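Local atomic coordinates of glyoxalase family protein (Bacillus cereus, PDB entry 1ZSW), a protein that binds a zinc ion and belongs to the glyoxalase/bleomycin resistance/dioxygenase superfamily, although its substrate and reaction are not established. Residues A[245-251]-A[292-298]. Sequence-based numbering, arbitrary orientation.
Sequences HHLAIRV and LFEIATD. With ZN (zinc ion), chain B.
H246 and E294 share one zinc ion: NE2 of H246 binds it at 2.1 Å and OE1 of E294 at 2.0 Å. No hydrogen bond joins the two ligand atoms, and imidazole and carboxylate planes stand 64° apart. E294 reaches the ion extended, with CG anti to the backbone N (chi1 177°). Its second oxygen, OE2, is hydrogen-bonded to S282 OG, while H33 is the third protein ligand. H246 ND1 donates to H245 ND1 at 2.8 Å, nearly straight (174°) and in the plane of both rings, which, with the zinc bond at NE2, would hold the ring's rotation; a classic beta bulge places H245 and H246 opposite the single residue S35 of strand 31-38. Strands 245-251 and 292-297 are parallel neighbours in the mixed sheet that carries the metal site, as in vicinal oxygen chelate folds. A water donates to H245 O and accepts from L292 N. The backbone ladder runs from a weak L247 N to L292 O bond through E294 N to L247 O, I249 N to E294 O, A296 N to I249 O, and V251 N to A296 O, ending with D298 N to V251 O (3.0 Å). R250 and D298 form a two-pronged salt bridge, NE to OD1 at 2.8 Å and NH2 to OD2 at 2.9 Å, each oxygen met on its syn side but NH2 tilted from the carboxylate plane.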
# COMPACT_ATOMS: atom_id res chain seq x y z
N HIS A 245 0.81 8.90 -0.86
CA HIS A 245 2.14 9.44 -0.97
C HIS A 245 3.07 8.51 -1.77
O HIS A 245 3.80 8.96 -2.63
CB HIS A 245 2.69 9.73 0.43
CG HIS A 245 4.06 10.30 0.41
ND1 HIS A 245 5.18 9.52 0.60
CD2 HIS A 245 4.51 11.56 0.22
CE1 HIS A 245 6.26 10.27 0.53
NE2 HIS A 245 5.88 11.52 0.30
N HIS A 246 2.97 7.21 -1.52
CA HIS A 246 3.79 6.22 -2.27
C HIS A 246 3.22 4.83 -2.15
O HIS A 246 2.48 4.51 -1.22
CB HIS A 246 5.30 6.22 -1.80
CG HIS A 246 5.51 5.81 -0.38
ND1 HIS A 246 5.50 6.71 0.66
CD2 HIS A 246 5.83 4.61 0.16
CE1 HIS A 246 5.73 6.06 1.80
NE2 HIS A 246 5.91 4.78 1.52
N LEU A 247 3.63 3.98 -3.08
CA LEU A 247 3.32 2.56 -3.07
C LEU A 247 4.64 1.82 -2.92
O LEU A 247 5.61 2.15 -3.63
CB LEU A 247 2.68 2.12 -4.40
CG LEU A 247 2.54 0.61 -4.61
CD1 LEU A 247 1.56 -0.02 -3.65
CD2 LEU A 247 2.11 0.33 -6.07
N ALA A 248 4.66 0.88 -1.96
CA ALA A 248 5.84 0.01 -1.76
C ALA A 248 5.57 -1.38 -2.27
O ALA A 248 4.47 -1.90 -2.04
CB ALA A 248 6.24 -0.05 -0.29
N ILE A 249 6.57 -1.96 -2.93
CA ILE A 249 6.50 -3.34 -3.43
C ILE A 249 7.51 -4.20 -2.69
O ILE A 249 8.49 -3.69 -2.20
CB ILE A 249 6.71 -3.43 -4.96
CG1 ILE A 249 8.12 -3.00 -5.37
CG2 ILE A 249 5.64 -2.53 -5.67
CD1 ILE A 249 8.43 -2.95 -6.93
N ARG A 250 7.24 -5.51 -2.66
CA ARG A 250 7.99 -6.45 -1.82
C ARG A 250 9.20 -7.02 -2.50
O ARG A 250 9.12 -7.48 -3.65
CB ARG A 250 7.11 -7.66 -1.44
CG ARG A 250 5.92 -7.26 -0.57
CD ARG A 250 4.93 -8.42 -0.49
NE ARG A 250 5.58 -9.64 0.03
CZ ARG A 250 5.06 -10.86 -0.03
NH1 ARG A 250 3.85 -11.07 -0.56
NH2 ARG A 250 5.76 -11.87 0.45
N VAL A 251 10.31 -7.07 -1.75
CA VAL A 251 11.43 -7.94 -2.15
C VAL A 251 11.81 -8.85 -0.97
O VAL A 251 11.47 -8.57 0.15
CB VAL A 251 12.62 -7.15 -2.70
CG1 VAL A 251 12.13 -6.26 -3.86
CG2 VAL A 251 13.29 -6.36 -1.58
N LEU A 292 5.78 8.05 -6.93
CA LEU A 292 6.84 7.61 -5.99
C LEU A 292 6.62 6.18 -5.63
O LEU A 292 5.59 5.80 -5.05
CB LEU A 292 6.81 8.48 -4.71
CG LEU A 292 7.90 8.25 -3.67
CD1 LEU A 292 9.27 8.52 -4.25
CD2 LEU A 292 7.66 9.21 -2.50
N PHE A 293 7.62 5.36 -5.95
CA PHE A 293 7.60 3.97 -5.59
C PHE A 293 8.63 3.72 -4.49
O PHE A 293 9.66 4.43 -4.41
CB PHE A 293 8.04 3.12 -6.78
CG PHE A 293 6.97 2.89 -7.79
CD1 PHE A 293 7.01 3.57 -8.97
CD2 PHE A 293 5.99 1.93 -7.58
CE1 PHE A 293 6.06 3.33 -9.97
CE2 PHE A 293 5.01 1.70 -8.59
CZ PHE A 293 5.07 2.43 -9.78
N GLU A 294 8.37 2.72 -3.67
CA GLU A 294 9.36 2.28 -2.69
C GLU A 294 9.55 0.78 -2.90
O GLU A 294 8.59 0.05 -3.22
CB GLU A 294 8.84 2.59 -1.30
CG GLU A 294 9.74 2.11 -0.13
CD GLU A 294 9.11 2.35 1.22
OE1 GLU A 294 7.91 2.71 1.29
OE2 GLU A 294 9.84 2.19 2.23
N ILE A 295 10.78 0.32 -2.72
CA ILE A 295 11.06 -1.11 -2.80
C ILE A 295 11.49 -1.52 -1.39
O ILE A 295 12.46 -0.98 -0.89
CB ILE A 295 12.21 -1.40 -3.81
CG1 ILE A 295 11.89 -0.73 -5.15
CG2 ILE A 295 12.40 -2.92 -4.00
CD1 ILE A 295 12.95 -0.93 -6.26
N ALA A 296 10.75 -2.44 -0.76
CA ALA A 296 10.94 -2.73 0.66
C ALA A 296 11.14 -4.22 0.89
O ALA A 296 10.42 -5.07 0.32
CB ALA A 296 9.75 -2.25 1.50
N THR A 297 12.07 -4.55 1.78
CA THR A 297 12.19 -5.96 2.19
C THR A 297 11.02 -6.46 3.04
O THR A 297 10.42 -5.71 3.84
CB THR A 297 13.53 -6.20 2.95
OG1 THR A 297 13.52 -5.49 4.20
CG2 THR A 297 14.73 -5.77 2.08
N ASP A 298 10.69 -7.73 2.90
CA ASP A 298 9.60 -8.36 3.67
C ASP A 298 9.88 -8.33 5.15
O ASP A 298 8.98 -8.11 5.96
CB ASP A 298 9.36 -9.81 3.22
CG ASP A 298 8.45 -9.92 2.00
OD1 ASP A 298 7.76 -8.94 1.63
OD2 ASP A 298 8.39 -11.03 1.42
ZN ZN B . 6.81 3.43 2.83
O HOH W 1 3.27 9.41 -5.74